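PDB 4QPV: uncharacterized protein, which is of unknown function but, as a DUF1672 family member, has a unique fold with a kinked-helix-beta-beta-beta repeat. Local coordinates for residues 65-70 against 90-95; 71-76 against 80-85; 163-168 against 272-277. All coordinates share one frame; numbering follows the deposited sequence. Where two conformers were deposited one is given.

Contact 1: 65-70 against 90-95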
loop_
_atom_site.group_PDB
_atom_site.type_symbol
_atom_site.label_atom_id
_atom_site.label_comp_id
_atom_site.label_asym_id
_atom_site.label_seq_id
_atom_site.Cartn_x
_atom_site.Cartn_y
_atom_site.Cartn_z
ATOM N N LEU A 65 2.453 16.290 3.996
ATOM C CA LEU A 65 1.202 15.736 3.489
ATOM C C LEU A 65 0.131 15.614 4.559
ATOM O O LEU A 65 0.424 15.279 5.715
ATOM C CB LEU A 65 1.450 14.352 2.881
ATOM C CG LEU A 65 2.274 14.356 1.577
ATOM C CD1 LEU A 65 2.843 12.969 1.298
ATOM C CD2 LEU A 65 1.438 14.864 0.389
ATOM N N LYS A 66 -1.117 15.852 4.152
ATOM C CA LYS A 66 -2.292 15.715 5.002
ATOM C C LYS A 66 -2.791 14.266 4.908
ATOM O O LYS A 66 -3.133 13.789 3.826
ATOM C CB LYS A 66 -3.384 16.721 4.577
ATOM C CG LYS A 66 -4.511 16.887 5.602
ATOM C CD LYS A 66 -5.779 17.533 5.014
ATOM C CE LYS A 66 -5.649 19.019 4.746
ATOM N NZ LYS A 66 -6.827 19.558 4.013
ATOM N N VAL A 67 -2.779 13.548 6.038
ATOM C CA VAL A 67 -3.224 12.145 6.066
ATOM C C VAL A 67 -4.341 12.028 7.101
ATOM O O VAL A 67 -4.520 12.935 7.928
ATOM C CB VAL A 67 -2.061 11.115 6.337
ATOM C CG1 VAL A 67 -0.895 11.349 5.388
ATOM C CG2 VAL A 67 -1.572 11.180 7.801
ATOM N N LYS A 68 -5.059 10.914 7.062
ATOM C CA LYS A 68 -6.128 10.596 8.008
ATOM C C LYS A 68 -5.866 9.205 8.630
ATOM O O LYS A 68 -5.702 8.234 7.897
ATOM C CB LYS A 68 -7.499 10.635 7.292
ATOM C CG LYS A 68 -8.701 10.437 8.214
ATOM C CD LYS A 68 -9.125 11.742 8.887
ATOM C CE LYS A 68 -10.309 11.567 9.806
ATOM N NZ LYS A 68 -10.447 12.725 10.734
ATOM N N ALA A 69 -5.867 9.115 9.978
ATOM C CA ALA A 69 -5.698 7.820 10.648
ATOM C C ALA A 69 -6.859 6.874 10.290
ATOM O O ALA A 69 -8.017 7.292 10.254
ATOM C CB ALA A 69 -5.639 8.010 12.165
ATOM N N THR A 70 -6.542 5.623 9.996
ATOM C CA THR A 70 -7.564 4.615 9.689
ATOM C C THR A 70 -7.619 3.546 10.769
ATOM O O THR A 70 -8.606 2.826 10.863
ATOM C CB THR A 70 -7.274 3.942 8.341
ATOM O OG1 THR A 70 -6.017 3.280 8.451
ATOM C CG2 THR A 70 -7.280 4.922 7.181
ATOM N N ILE A 90 -1.840 12.555 -4.396
ATOM C CA ILE A 90 -0.840 11.629 -3.843
ATOM C C ILE A 90 -1.648 10.681 -2.940
ATOM O O ILE A 90 -2.221 11.125 -1.934
ATOM C CB ILE A 90 0.324 12.367 -3.113
ATOM C CG1 ILE A 90 1.136 13.234 -4.143
ATOM C CG2 ILE A 90 1.224 11.374 -2.328
ATOM C CD1 ILE A 90 1.854 14.340 -3.546
ATOM N N VAL A 91 -1.736 9.403 -3.330
ATOM C CA VAL A 91 -2.568 8.425 -2.629
ATOM C C VAL A 91 -1.748 7.235 -2.143
ATOM O O VAL A 91 -1.081 6.569 -2.932
ATOM C CB VAL A 91 -3.758 7.944 -3.515
ATOM C CG1 VAL A 91 -4.658 6.945 -2.760
ATOM C CG2 VAL A 91 -4.571 9.134 -4.060
ATOM N N PHE A 92 -1.821 6.956 -0.829
ATOM C CA PHE A 92 -1.139 5.797 -0.235
ATOM C C PHE A 92 -1.701 5.509 1.139
ATOM O O PHE A 92 -2.408 6.339 1.724
ATOM C CB PHE A 92 0.407 6.022 -0.119
ATOM C CG PHE A 92 0.840 7.166 0.794
ATOM C CD1 PHE A 92 0.932 6.985 2.173
ATOM C CD2 PHE A 92 1.084 8.435 0.277
ATOM C CE1 PHE A 92 1.281 8.055 3.017
ATOM C CE2 PHE A 92 1.489 9.491 1.110
ATOM C CZ PHE A 92 1.587 9.293 2.476
ATOM N N ASN A 93 -1.355 4.318 1.623
ATOM C CA ASN A 93 -1.592 3.879 2.995
ATOM C C ASN A 93 -0.245 3.567 3.592
ATOM O O ASN A 93 0.630 3.034 2.899
ATOM C CB ASN A 93 -2.535 2.696 3.083
ATOM C CG ASN A 93 -3.967 3.119 2.936
ATOM O OD1 ASN A 93 -4.387 3.605 1.879
ATOM N ND2 ASN A 93 -4.731 2.998 4.007
ATOM N N ALA A 94 -0.050 3.947 4.849
ATOM C CA ALA A 94 1.224 3.735 5.526
ATOM C C ALA A 94 0.967 3.572 6.995
ATOM O O ALA A 94 -0.170 3.756 7.435
ATOM C CB ALA A 94 2.131 4.951 5.279
ATOM N N SER A 95 2.004 3.221 7.763
ATOM C CA SER A 95 1.873 3.142 9.219
ATOM C C SER A 95 3.142 3.607 9.877
ATOM O O SER A 95 4.235 3.544 9.285
ATOM C CB SER A 95 1.484 1.738 9.685
ATOM O OG SER A 95 2.596 0.859 9.670
#

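Contact 2: 71-76 against 80-85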
loop_
_atom_site.group_PDB
_atom_site.type_symbol
_atom_site.label_atom_id
_atom_site.label_comp_id
_atom_site.label_asym_id
_atom_site.label_seq_id
_atom_site.Cartn_x
_atom_site.Cartn_y
_atom_site.Cartn_z
ATOM N N ASN A 71 -6.532 3.388 11.529
ATOM C CA ASN A 71 -6.473 2.361 12.559
ATOM C C ASN A 71 -5.408 2.663 13.557
ATOM O O ASN A 71 -4.321 3.098 13.186
ATOM C CB ASN A 71 -6.234 0.952 11.946
ATOM C CG ASN A 71 -6.680 -0.194 12.834
ATOM O OD1 ASN A 71 -7.279 0.006 13.897
ATOM N ND2 ASN A 71 -6.440 -1.425 12.393
ATOM N N VAL A 72 -5.717 2.432 14.840
ATOM C CA VAL A 72 -4.740 2.622 15.907
ATOM C C VAL A 72 -4.663 1.321 16.661
ATOM O O VAL A 72 -5.686 0.847 17.182
ATOM C CB VAL A 72 -5.074 3.827 16.827
ATOM C CG1 VAL A 72 -4.115 3.879 18.014
ATOM C CG2 VAL A 72 -5.039 5.143 16.044
ATOM N N VAL A 73 -3.463 0.723 16.721
ATOM C CA VAL A 73 -3.335 -0.587 17.368
ATOM C C VAL A 73 -2.163 -0.654 18.324
ATOM O O VAL A 73 -1.247 0.158 18.231
ATOM C CB VAL A 73 -3.194 -1.728 16.298
ATOM C CG1 VAL A 73 -4.444 -1.851 15.421
ATOM C CG2 VAL A 73 -1.921 -1.578 15.442
ATOM N N GLY A 74 -2.180 -1.665 19.198
ATOM C CA GLY A 74 -1.036 -2.004 20.035
ATOM C C GLY A 74 0.001 -2.623 19.097
ATOM O O GLY A 74 -0.367 -3.331 18.153
ATOM N N SER A 75 1.297 -2.325 19.295
ATOM C CA SER A 75 2.383 -2.874 18.470
ATOM C C SER A 75 3.643 -2.910 19.325
ATOM O O SER A 75 4.099 -1.854 19.774
ATOM C CB SER A 75 2.576 -2.038 17.204
ATOM O OG SER A 75 3.518 -2.644 16.337
ATOM N N GLY A 76 4.150 -4.121 19.600
ATOM C CA GLY A 76 5.297 -4.323 20.483
ATOM C C GLY A 76 4.892 -3.889 21.871
ATOM O O GLY A 76 3.827 -4.299 22.351
ATOM N N GLU A 80 0.834 1.707 17.098
ATOM C CA GLU A 80 1.055 1.913 15.667
ATOM C C GLU A 80 -0.188 2.538 15.049
ATOM O O GLU A 80 -1.303 2.116 15.356
ATOM C CB GLU A 80 1.404 0.593 14.987
ATOM C CG GLU A 80 1.790 0.730 13.518
ATOM C CD GLU A 80 2.350 -0.560 12.959
ATOM O OE1 GLU A 80 2.428 -1.560 13.712
ATOM O OE2 GLU A 80 2.724 -0.569 11.766
ATOM N N VAL A 81 0.014 3.554 14.195
ATOM C CA VAL A 81 -1.069 4.277 13.516
ATOM C C VAL A 81 -0.995 4.011 12.030
ATOM O O VAL A 81 0.034 4.303 11.419
ATOM C CB VAL A 81 -1.048 5.815 13.760
ATOM C CG1 VAL A 81 -2.341 6.474 13.277
ATOM C CG2 VAL A 81 -0.775 6.157 15.207
ATOM N N PHE A 82 -2.083 3.508 11.453
ATOM C CA PHE A 82 -2.221 3.277 10.016
ATOM C C PHE A 82 -2.886 4.542 9.499
ATOM O O PHE A 82 -3.791 5.055 10.170
ATOM C CB PHE A 82 -3.069 2.028 9.757
ATOM C CG PHE A 82 -2.322 0.746 10.020
ATOM C CD1 PHE A 82 -2.042 0.335 11.328
ATOM C CD2 PHE A 82 -1.898 -0.057 8.967
ATOM C CE1 PHE A 82 -1.326 -0.840 11.567
ATOM C CE2 PHE A 82 -1.182 -1.235 9.210
ATOM C CZ PHE A 82 -0.907 -1.619 10.503
ATOM N N VAL A 83 -2.413 5.069 8.368
ATOM C CA VAL A 83 -2.944 6.300 7.797
ATOM C C VAL A 83 -3.254 6.113 6.304
ATOM O O VAL A 83 -2.636 5.286 5.640
ATOM C CB VAL A 83 -2.001 7.527 8.011
ATOM C CG1 VAL A 83 -1.728 7.801 9.500
ATOM C CG2 VAL A 83 -0.683 7.385 7.221
ATOM N N HIS A 84 -4.198 6.902 5.796
ATOM C CA HIS A 84 -4.508 6.975 4.380
ATOM C C HIS A 84 -4.277 8.407 3.940
ATOM O O HIS A 84 -4.685 9.357 4.620
ATOM C CB HIS A 84 -5.942 6.508 4.042
ATOM C CG HIS A 84 -6.261 6.583 2.570
ATOM N ND1 HIS A 84 -5.697 5.702 1.662
ATOM C CD2 HIS A 84 -7.067 7.446 1.896
ATOM C CE1 HIS A 84 -6.188 6.036 0.474
ATOM N NE2 HIS A 84 -7.019 7.071 0.561
ATOM N N CYS A 85 -3.598 8.557 2.818
ATOM C CA CYS A 85 -3.320 9.846 2.216
ATOM C C CYS A 85 -4.025 9.925 0.877
ATOM O O CYS A 85 -3.979 8.971 0.100
ATOM C CB CYS A 85 -1.817 10.047 2.046
ATOM S SG CYS A 85 -1.362 11.666 1.358
#

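Contact 3: 163-168 against 272-277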
loop_
_atom_site.group_PDB
_atom_site.type_symbol
_atom_site.label_atom_id
_atom_site.label_comp_id
_atom_site.label_asym_id
_atom_site.label_seq_id
_atom_site.Cartn_x
_atom_site.Cartn_y
_atom_site.Cartn_z
HETATM N N MSE A 163 -7.814 -0.559 4.080
HETATM C CA MSE A 163 -7.728 0.696 4.843
HETATM C C MSE A 163 -7.226 0.453 6.266
HETATM O O MSE A 163 -6.372 1.214 6.747
HETATM C CB MSE A 163 -9.084 1.419 4.870
HETATM C CG MSE A 163 -9.437 2.070 3.537
HETATM SE SE MSE A 163 -8.108 3.388 2.899
HETATM C CE MSE A 163 -7.923 2.660 1.171
ATOM N N LYS A 164 -7.679 -0.608 6.912
ATOM C CA LYS A 164 -7.296 -0.880 8.299
ATOM C C LYS A 164 -6.070 -1.751 8.519
ATOM O O LYS A 164 -5.542 -1.741 9.643
ATOM C CB LYS A 164 -8.491 -1.533 8.997
ATOM C CG LYS A 164 -9.665 -0.568 9.110
ATOM C CD LYS A 164 -10.865 -1.147 9.805
ATOM C CE LYS A 164 -12.001 -0.142 9.752
ATOM N NZ LYS A 164 -12.905 -0.262 10.927
ATOM N N THR A 165 -5.646 -2.559 7.512
ATOM C CA THR A 165 -4.595 -3.541 7.805
ATOM C C THR A 165 -3.348 -3.466 6.931
ATOM O O THR A 165 -2.404 -4.224 7.181
ATOM C CB THR A 165 -5.178 -4.976 7.725
ATOM O OG1 THR A 165 -5.369 -5.391 6.362
ATOM C CG2 THR A 165 -6.477 -5.151 8.524
ATOM N N GLN A 166 -3.347 -2.625 5.892
ATOM C CA GLN A 166 -2.220 -2.578 4.948
ATOM C C GLN A 166 -1.516 -1.234 5.023
ATOM O O GLN A 166 -2.148 -0.222 5.359
ATOM C CB GLN A 166 -2.710 -2.884 3.514
ATOM C CG GLN A 166 -3.498 -4.232 3.406
ATOM C CD GLN A 166 -2.641 -5.458 3.686
ATOM O OE1 GLN A 166 -1.563 -5.654 3.110
ATOM N NE2 GLN A 166 -3.107 -6.320 4.580
ATOM N N ASN A 167 -0.199 -1.233 4.732
ATOM C CA ASN A 167 0.647 -0.051 4.933
ATOM C C ASN A 167 1.855 -0.024 3.992
ATOM O O ASN A 167 2.925 0.459 4.385
ATOM C CB ASN A 167 1.149 -0.100 6.419
ATOM C CG ASN A 167 1.979 -1.330 6.764
ATOM O OD1 ASN A 167 2.239 -2.213 5.931
ATOM N ND2 ASN A 167 2.430 -1.418 8.001
ATOM N N SER A 168 1.713 -0.555 2.768
ATOM C CA SER A 168 2.873 -0.653 1.869
ATOM C C SER A 168 3.027 0.525 0.907
ATOM O O SER A 168 4.042 0.625 0.206
ATOM C CB SER A 168 2.777 -1.931 1.044
ATOM O OG SER A 168 1.574 -1.937 0.289
ATOM N N LYS A 272 -5.546 -12.368 11.747
ATOM C CA LYS A 272 -4.646 -11.660 12.658
ATOM C C LYS A 272 -3.508 -10.996 11.884
ATOM O O LYS A 272 -3.093 -9.890 12.235
ATOM C CB LYS A 272 -4.089 -12.643 13.712
ATOM C CG LYS A 272 -3.347 -11.987 14.870
ATOM C CD LYS A 272 -2.707 -13.038 15.780
ATOM C CE LYS A 272 -2.230 -12.439 17.082
ATOM N NZ LYS A 272 -1.562 -13.450 17.952
ATOM N N ARG A 273 -3.004 -11.677 10.847
ATOM C CA ARG A 273 -1.879 -11.240 10.022
ATOM C C ARG A 273 -2.233 -11.375 8.541
ATOM O O ARG A 273 -1.764 -12.311 7.899
ATOM C CB ARG A 273 -0.632 -12.102 10.348
ATOM C CG ARG A 273 -0.235 -12.129 11.820
ATOM C CD ARG A 273 0.458 -10.837 12.237
ATOM N NE ARG A 273 0.261 -10.628 13.666
ATOM C CZ ARG A 273 0.948 -11.251 14.616
ATOM N NH1 ARG A 273 1.950 -12.067 14.296
ATOM N NH2 ARG A 273 0.677 -11.024 15.893
ATOM N N PRO A 274 -3.022 -10.417 7.979
ATOM C CA PRO A 274 -3.483 -10.538 6.577
ATOM C C PRO A 274 -2.419 -10.173 5.550
ATOM O O PRO A 274 -2.607 -9.262 4.736
ATOM C CB PRO A 274 -4.672 -9.567 6.532
ATOM C CG PRO A 274 -4.299 -8.495 7.499
ATOM C CD PRO A 274 -3.625 -9.236 8.642
ATOM N N ASN A 275 -1.318 -10.918 5.567
ATOM C CA ASN A 275 -0.156 -10.686 4.714
ATOM C C ASN A 275 -0.233 -11.544 3.436
ATOM O O ASN A 275 0.068 -12.743 3.457
ATOM C CB ASN A 275 1.138 -10.988 5.514
ATOM C CG ASN A 275 2.412 -10.621 4.800
ATOM O OD1 ASN A 275 2.428 -10.356 3.595
ATOM N ND2 ASN A 275 3.512 -10.576 5.540
ATOM N N TYR A 276 -0.586 -10.907 2.314
ATOM C CA TYR A 276 -0.699 -11.610 1.029
ATOM C C TYR A 276 0.631 -12.246 0.593
ATOM O O TYR A 276 0.618 -13.310 -0.020
ATOM C CB TYR A 276 -1.197 -10.643 -0.060
ATOM C CG TYR A 276 -1.681 -11.349 -1.307
ATOM C CD1 TYR A 276 -3.004 -11.766 -1.424
ATOM C CD2 TYR A 276 -0.825 -11.571 -2.384
ATOM C CE1 TYR A 276 -3.455 -12.430 -2.571
ATOM C CE2 TYR A 276 -1.267 -12.219 -3.539
ATOM C CZ TYR A 276 -2.579 -12.655 -3.620
ATOM O OH TYR A 276 -3.008 -13.296 -4.748
ATOM N N SER A 277 1.780 -11.597 0.894
ATOM C CA SER A 277 3.095 -12.101 0.459
ATOM C C SER A 277 3.444 -13.470 1.057
ATOM O O SER A 277 4.323 -14.144 0.503
ATOM C CB SER A 277 4.194 -11.097 0.784
ATOM O OG SER A 277 4.510 -11.114 2.165
HETATM O O HOH W 1 -0.353 -7.856 2.242
#

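Contact 1: 65-70 against 90-95
Leu65 and Val67 meet Ile90 and Phe92 across the span of the central strand 78-87, side chain to side chain, with no hydrogen bond between the two segments. From Leu65 CB, which points toward 90-95, CG turns to lie beside the backbone N (chi1 -69°), and the two methyls part company there. CD1 of Leu65 comes in at the edge of the Phe92 ring, close to its plane, 3.7 Å from Phe92 CE2 and 4.1 Å from Phe92 CZ. Leu65 CD2 goes to the aliphatic neighbour instead, ending 4.0 Å from Ile90 CD1, where the two side chains run at about a right angle to each other. Phe92 has its CG between the backbone N and the carbonyl carbon (chi1 63°), which brings the ring over toward 65-70 although its CB does not aim there. The rim of the ring also receives Ile90 CG2, in plane. Val67 CG1 approaches obliquely, a looser touch at 4.3 Å from Phe92 CZ. Val125 of helix 116-133 packs on both Leu65 and Phe92, and Phe59 of helix 48-63 packs on Val67. Buried apolar side chains from strand 90-98, from strand 67-75 and from the residues leading into it thus meet across the middle strand, on the helix-covered face of a three-stranded antiparallel beta meander.

Contact 2: 71-76 against 80-85
Val72 and Val81 stand side by side and point the same way on one face of this hairpin, Val72 CG2 lying 4.1 Å from Val81 CG1 across a non-hydrogen-bonded pair. The other face carries Asn71 against Phe82 and Val73 against Glu80, both hydrogen-bonded pairs. Phe82 N to Asn71 O is short (2.9 Å) and nearly straight, while the return bond from Asn71 N to Phe82 O is weak. Val73 and Glu80 exchange backbone bonds in both directions. The Phe82 ring crosses Val73 obliquely: Val73 CG2 meets it at the edge, 4.0 Å from Phe82 CE1. Further along, Glu80 CB packs 3.6 Å from Ser75 CB. With CG anti to the backbone N (chi1 -174°) and the chain extended beyond it, Glu80 carries OE1 to 3.0 Å from Ser75 OG, although that hydroxyl proton has another acceptor within reach. The second oxygen, OE2, bonds to Ser95 OG on strand 90-98, and Asn71 ND2 bonds to Lys164 O at the end of helix 159-165. The valine face lies against helix 48-63, where Ile51 touches both Val72 and Val81. On the opposite face Phe32 meets the Phe82 ring with planes at about 80°, and Pro34 touches Val73. Within the sheet, strand 90-98 lies beside 78-87 on the side away from 67-75.

Contact 3: 163-168 against 272-277
Thr165 and Pro274 bring the two backbones no closer than 7.2 Å between their CA atoms, where the end of helix 159-165 passes an inverse gamma turn centred on Pro274 and closed by Asn275 N to Arg273 O at 2.8 Å. The proline ring projects at the helix end: Pro274 CG sits 3.5 Å from Thr165 OG1, and the two side chains cross at a slant. Thr165 OG1 occupies the place between its backbone N and carbonyl carbon (chi1 76°) and is hydrogen-bonded to Ala161 O, one helical turn earlier. Gln166, the first residue to leave helical geometry, is bent at chi2 (-66°), and its side chain slides past Pro274 in the opposite direction, with the amide at the proline carbonyl. Gln166 NE2 donates to two acceptors, Thr165 OG1 at 3.0 Å, close to the amide plane, and Pro274 O at 3.0 Å, bent at the hydrogen to 144° and with the donor tilted out of the carbonyl plane. Together they fix the rotation of the amide within a buried contact. Pro274 O has a second donor in Tyr157 OH, and Tyr27 packs against the proline ring. The loop before strand 282-285 is thereby joined to the helix end by the Thr165 packing and the Gln166 amide. Gln166 OE1 accepts a hydrogen bond from a water at 2.7 Å, and the same water accepts one from Tyr276 N at 3.1 Å.

Overall arrangement
Contacts 1 and 2 belong to one antiparallel sheet and share strand 67-75; along the chain contact 2 is nested within the loop that contact 1 closes, and their centres are about 11 Å apart. Contact 3 follows later in sequence, with its centre about 11 Å from that of contact 2 and about 15 Å from that of contact 1. Segment 163-168 ties it to the sheet: Met163 O is 2.7 Å from Thr70 OG1, Asn167 ND2 is 2.8 Å from Ser95 OG, and Gln166 O packs 3.6 Å from Phe82 CD2. Segment 272-277 carries the link on to the five-stranded mixed sheet, where Tyr276 OH is hydrogen-bonded to Leu225 O. The function is unknown, so the contacts are placed in the fold but not assigned to a site.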